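Local coordinates for protein fructose-bisphosphate aldolase (Thermus caldophilus, PDB 2FJK) that belongs to the class II fructose-bisphosphate aldolases, enzymes built on a TIM-barrel fold, and binds 1,3-dihydroxyacetonephosphate in a pocket of that barrel, at residues Gly51-Gly56 / Leu92-Thr97; Val77-Asp80 / Glu86-Leu89. All blocks are in the same frame, centred on the assembly; numbering follows the deposited sequence.

Contact 1: Gly51-Gly56 / Leu92-Thr97; sequences GAMKYG and LREGFT
The F96 ring meets selenomethionine M53 obliquely: the selenium stands 4.6 Å from the centroid of the F96 ring, 47° off its normal, presented neither flat over the face nor in the plane of the edge. This is a Met-aromatic contact, focused on the far end of the ring, with M53 SE 3.8 Å from F96 CZ. M53 CG, 4.0 Å from F96 CZ, joins in. At the ring's edge and in its plane lies the carbonyl O of E94, which belongs to the same turn as the ring. M53 and F96 arrive from opposite directions. A bend about the CG-SE bond of M53 (chi3 86°) carries the methyl aside to E94, where M53 CE lies 4.3 Å from E94 CG, so E94 contributes its aliphatic part. Its carboxylate has a long, weak ion pair with R62. The turn that carries the ring is a Schellman motif: G95, with positive phi, is its C-prime residue; G95 N bonds L92 O (3.2 Å) and F96 N also bonds back to the helix's last turn. The contact thus joins the beginning of helix 50-68 to the turn that follows helix 85-93. T61, further along helix 50-68, touches both E94 and F96; V77 of strand 75-78 packs on F96, and T97 is bonded through its backbone to V77 and T128 as the chain enters strand 98-101.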
loop_
_atom_site.group_PDB
_atom_site.type_symbol
_atom_site.label_atom_id
_atom_site.label_comp_id
_atom_site.label_asym_id
_atom_site.label_seq_id
_atom_site.Cartn_x
_atom_site.Cartn_y
_atom_site.Cartn_z
ATOM N N GLY A 51 -14.125 -3.717 -18.689
ATOM C CA GLY A 51 -14.850 -2.457 -18.634
ATOM C C GLY A 51 -14.640 -1.827 -17.263
ATOM O O GLY A 51 -14.453 -0.612 -17.139
ATOM N N ALA A 52 -14.655 -2.665 -16.227
ATOM C CA ALA A 52 -14.450 -2.202 -14.866
ATOM C C ALA A 52 -13.062 -1.592 -14.775
ATOM O O ALA A 52 -12.886 -0.499 -14.253
ATOM C CB ALA A 52 -14.580 -3.362 -13.880
HETATM N N MSE A 53 -12.071 -2.302 -15.291
HETATM C CA MSE A 53 -10.705 -1.796 -15.252
HETATM C C MSE A 53 -10.523 -0.467 -15.978
HETATM O O MSE A 53 -9.779 0.390 -15.512
HETATM C CB MSE A 53 -9.746 -2.848 -15.798
HETATM C CG MSE A 53 -9.454 -3.945 -14.775
HETATM SE SE MSE A 53 -8.238 -5.250 -15.456
HETATM C CE MSE A 53 -6.573 -4.363 -15.004
ATOM N N LYS A 54 -11.199 -0.290 -17.109
ATOM C CA LYS A 54 -11.106 0.964 -17.853
ATOM C C LYS A 54 -11.816 2.060 -17.060
ATOM O O LYS A 54 -11.273 3.139 -16.852
ATOM C CB LYS A 54 -11.764 0.826 -19.232
ATOM C CG LYS A 54 -11.684 2.078 -20.099
ATOM C CD LYS A 54 -12.525 1.919 -21.364
ATOM C CE LYS A 54 -12.075 2.858 -22.484
ATOM N NZ LYS A 54 -12.210 4.300 -22.145
ATOM N N TYR A 55 -13.030 1.760 -16.607
ATOM C CA TYR A 55 -13.836 2.709 -15.831
ATOM C C TYR A 55 -13.191 3.065 -14.493
ATOM O O TYR A 55 -13.110 4.239 -14.110
ATOM C CB TYR A 55 -15.223 2.120 -15.563
ATOM C CG TYR A 55 -16.143 3.047 -14.794
ATOM C CD1 TYR A 55 -16.809 4.088 -15.433
ATOM C CD2 TYR A 55 -16.331 2.888 -13.419
ATOM C CE1 TYR A 55 -17.644 4.944 -14.726
ATOM C CE2 TYR A 55 -17.160 3.743 -12.695
ATOM C CZ TYR A 55 -17.817 4.765 -13.355
ATOM O OH TYR A 55 -18.658 5.590 -12.646
ATOM N N GLY A 56 -12.735 2.042 -13.779
ATOM C CA GLY A 56 -12.131 2.263 -12.478
ATOM C C GLY A 56 -10.669 2.648 -12.482
ATOM O O GLY A 56 -10.231 3.437 -11.642
ATOM N N LEU A 92 -2.248 -8.902 -14.152
ATOM C CA LEU A 92 -1.150 -9.420 -13.318
ATOM C C LEU A 92 -0.412 -8.258 -12.670
ATOM O O LEU A 92 -0.041 -8.314 -11.489
ATOM C CB LEU A 92 -0.148 -10.224 -14.159
ATOM C CG LEU A 92 -0.679 -11.463 -14.874
ATOM C CD1 LEU A 92 0.469 -12.143 -15.633
ATOM C CD2 LEU A 92 -1.304 -12.409 -13.855
ATOM N N ARG A 93 -0.201 -7.217 -13.471
ATOM C CA ARG A 93 0.468 -5.996 -13.047
ATOM C C ARG A 93 -0.292 -5.276 -11.932
ATOM O O ARG A 93 0.318 -4.642 -11.072
ATOM C CB ARG A 93 0.601 -5.050 -14.235
ATOM C CG ARG A 93 1.132 -3.656 -13.895
ATOM C CD ARG A 93 2.615 -3.690 -13.595
ATOM N NE ARG A 93 3.188 -2.345 -13.589
ATOM C CZ ARG A 93 4.473 -2.076 -13.377
ATOM N NH1 ARG A 93 5.332 -3.058 -13.151
ATOM N NH2 ARG A 93 4.897 -0.821 -13.389
ATOM N N GLU A 94 -1.619 -5.364 -11.959
ATOM C CA GLU A 94 -2.435 -4.705 -10.949
ATOM C C GLU A 94 -2.730 -5.595 -9.739
ATOM O O GLU A 94 -3.607 -5.283 -8.936
ATOM C CB GLU A 94 -3.762 -4.243 -11.550
ATOM C CG GLU A 94 -3.695 -2.889 -12.237
ATOM C CD GLU A 94 -2.458 -2.101 -11.854
ATOM O OE1 GLU A 94 -1.652 -2.616 -11.051
ATOM O OE2 GLU A 94 -2.296 -0.972 -12.357
ATOM N N GLY A 95 -2.009 -6.705 -9.613
ATOM C CA GLY A 95 -2.188 -7.573 -8.454
ATOM C C GLY A 95 -3.325 -8.582 -8.380
ATOM O O GLY A 95 -3.577 -9.132 -7.307
ATOM N N PHE A 96 -4.014 -8.835 -9.488
ATOM C CA PHE A 96 -5.099 -9.802 -9.475
ATOM C C PHE A 96 -4.519 -11.159 -9.103
ATOM O O PHE A 96 -3.381 -11.478 -9.452
ATOM C CB PHE A 96 -5.785 -9.866 -10.841
ATOM C CG PHE A 96 -6.619 -8.647 -11.160
ATOM C CD1 PHE A 96 -6.185 -7.371 -10.801
ATOM C CD2 PHE A 96 -7.819 -8.771 -11.849
ATOM C CE1 PHE A 96 -6.936 -6.237 -11.127
ATOM C CE2 PHE A 96 -8.578 -7.644 -12.184
ATOM C CZ PHE A 96 -8.138 -6.378 -11.823
ATOM N N THR A 97 -5.311 -11.954 -8.393
ATOM C CA THR A 97 -4.866 -13.266 -7.943
ATOM C C THR A 97 -5.355 -14.405 -8.832
ATOM O O THR A 97 -5.026 -15.574 -8.606
ATOM C CB THR A 97 -5.322 -13.502 -6.503
ATOM O OG1 THR A 97 -6.751 -13.458 -6.446
ATOM C CG2 THR A 97 -4.750 -12.421 -5.604
#

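Contact 2: Val77-Asp80 / Glu86-Leu89; sequences VHLD and ESVL. With 13P (1,3-dihydroxyacetonephosphate), chain E.
Apolar packing joins L79, just past the end of strand 75-78, to V88 and S87 of helix 85-93. L79 reaches out with one branch, its CD2 lying 3.9 Å from V88 CG2 and 4.0 Å from V88 CA, and the side chains of L79 and V88 cross at about a right angle. L79 has CG anti to the backbone N (chi1 165°), which extends the leucine toward the helix. The same methyl, L79 CD2, rests 4.1 Å from S87 OG; a methyl can offer only van der Waals contact here. The hydroxyl has its hydrogen bond with E50, so this buried polar atom is satisfied. M53 and F96 also pack on L79.

Polar interaction belongs to the next residue, whose side chain diverges from that of L79. D80 OD1 accepts a hydrogen bond from O3 of 1,3-dihydroxyacetonephosphate at 3.1 Å, and has a weak second one with H208. Other pocket residues, among them K182, S211 and T254, grip the ligand elsewhere.

The chemistry therefore divides within two consecutive residues: L79 packs into the layer between barrel strand and helices, while D80 turns its carboxylate to the ligand, consistent with the usual TIM-barrel pocket at the C-terminal ends of the strands.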
loop_
_atom_site.group_PDB
_atom_site.type_symbol
_atom_site.label_atom_id
_atom_site.label_comp_id
_atom_site.label_asym_id
_atom_site.label_seq_id
_atom_site.Cartn_x
_atom_site.Cartn_y
_atom_site.Cartn_z
ATOM N N VAL A 77 -9.380 -11.840 -6.218
ATOM C CA VAL A 77 -9.623 -10.763 -7.169
ATOM C C VAL A 77 -9.366 -11.326 -8.582
ATOM O O VAL A 77 -8.217 -11.562 -8.959
ATOM C CB VAL A 77 -8.689 -9.572 -6.870
ATOM C CG1 VAL A 77 -8.896 -8.462 -7.890
ATOM C CG2 VAL A 77 -8.956 -9.057 -5.439
ATOM N N HIS A 78 -10.445 -11.558 -9.339
ATOM C CA HIS A 78 -10.367 -12.131 -10.694
ATOM C C HIS A 78 -10.663 -11.162 -11.838
ATOM O O HIS A 78 -11.496 -10.269 -11.703
ATOM C CB HIS A 78 -11.335 -13.311 -10.836
ATOM C CG HIS A 78 -10.995 -14.493 -9.985
ATOM N ND1 HIS A 78 -11.316 -15.784 -10.350
ATOM C CD2 HIS A 78 -10.380 -14.585 -8.782
ATOM C CE1 HIS A 78 -10.909 -16.620 -9.410
ATOM N NE2 HIS A 78 -10.338 -15.918 -8.448
ATOM N N LEU A 79 -9.998 -11.377 -12.975
ATOM C CA LEU A 79 -10.178 -10.542 -14.160
ATOM C C LEU A 79 -11.546 -10.754 -14.827
ATOM O O LEU A 79 -12.289 -9.805 -15.019
ATOM C CB LEU A 79 -9.054 -10.796 -15.171
ATOM C CG LEU A 79 -9.253 -10.282 -16.608
ATOM C CD1 LEU A 79 -9.552 -8.787 -16.614
ATOM C CD2 LEU A 79 -7.998 -10.575 -17.428
ATOM N N ASP A 80 -11.892 -11.979 -15.191
ATOM C CA ASP A 80 -13.205 -12.197 -15.811
ATOM C C ASP A 80 -13.282 -11.804 -17.304
ATOM O O ASP A 80 -13.320 -10.621 -17.669
ATOM C CB ASP A 80 -14.282 -11.438 -15.012
ATOM C CG ASP A 80 -15.698 -11.825 -15.402
ATOM O OD1 ASP A 80 -15.980 -13.039 -15.476
ATOM O OD2 ASP A 80 -16.532 -10.917 -15.617
ATOM N N GLU A 86 -2.401 -9.276 -23.472
ATOM C CA GLU A 86 -2.026 -7.986 -22.907
ATOM C C GLU A 86 -2.990 -7.556 -21.806
ATOM O O GLU A 86 -2.613 -6.828 -20.890
ATOM C CB GLU A 86 -1.999 -6.919 -24.004
ATOM C CG GLU A 86 -1.315 -7.362 -25.290
ATOM C CD GLU A 86 -2.283 -7.982 -26.289
ATOM O OE1 GLU A 86 -3.173 -7.250 -26.783
ATOM O OE2 GLU A 86 -2.156 -9.193 -26.582
ATOM N N SER A 87 -4.240 -7.996 -21.915
ATOM C CA SER A 87 -5.259 -7.669 -20.924
ATOM C C SER A 87 -4.934 -8.426 -19.649
ATOM O O SER A 87 -5.057 -7.893 -18.543
ATOM C CB SER A 87 -6.647 -8.080 -21.423
ATOM O OG SER A 87 -7.641 -7.809 -20.442
ATOM N N VAL A 88 -4.523 -9.681 -19.808
ATOM C CA VAL A 88 -4.164 -10.504 -18.664
ATOM C C VAL A 88 -2.899 -9.944 -18.011
ATOM O O VAL A 88 -2.769 -9.955 -16.782
ATOM C CB VAL A 88 -3.939 -11.967 -19.094
ATOM C CG1 VAL A 88 -3.247 -12.756 -17.990
ATOM C CG2 VAL A 88 -5.267 -12.591 -19.437
ATOM N N LEU A 89 -1.980 -9.440 -18.831
ATOM C CA LEU A 89 -0.742 -8.874 -18.316
ATOM C C LEU A 89 -1.031 -7.641 -17.472
ATOM O O LEU A 89 -0.359 -7.401 -16.467
ATOM C CB LEU A 89 0.210 -8.503 -19.460
ATOM C CG LEU A 89 0.887 -9.633 -20.242
ATOM C CD1 LEU A 89 1.862 -9.019 -21.252
ATOM C CD2 LEU A 89 1.646 -10.571 -19.286
HETATM P P 13P E . -24.875 -11.641 -15.534
HETATM O O1P 13P E . -25.204 -10.471 -16.581
HETATM O O2P 13P E . -25.958 -12.772 -15.771
HETATM O O3P 13P E . -25.008 -11.084 -14.084
HETATM O O1 13P E . -23.380 -12.161 -15.810
HETATM C C1 13P E . -22.593 -12.598 -14.705
HETATM C C2 13P E . -21.388 -13.271 -15.314
HETATM O O2 13P E . -21.552 -14.146 -16.160
HETATM C C3 13P E . -19.974 -12.876 -14.892
HETATM O O3 13P E . -19.010 -13.559 -15.686
#

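Contacts 1 and 2 lie on the same side of the chain's centre, their own centres about 7 Å apart, and both use helix 85-93. Along the chain the order is 51-56, 77-80, 86-89, 92-97, so contact 2 falls between the two halves of contact 1. Strand 75-78, helix 85-93 and strand 98-101 form a beta-alpha-beta unit of the barrel, with helix 50-68 just before it. The contacts touch directly: T97 N and V77 O, 3.0 Å apart, are probably hydrogen-bonded, and F96 CD2 lies 3.6 Å from L79 N. The packing of M53, F96, L79 and V88 thus connects the outer helices with the loop, at the C-terminal end of strand 75-78, that carries D80.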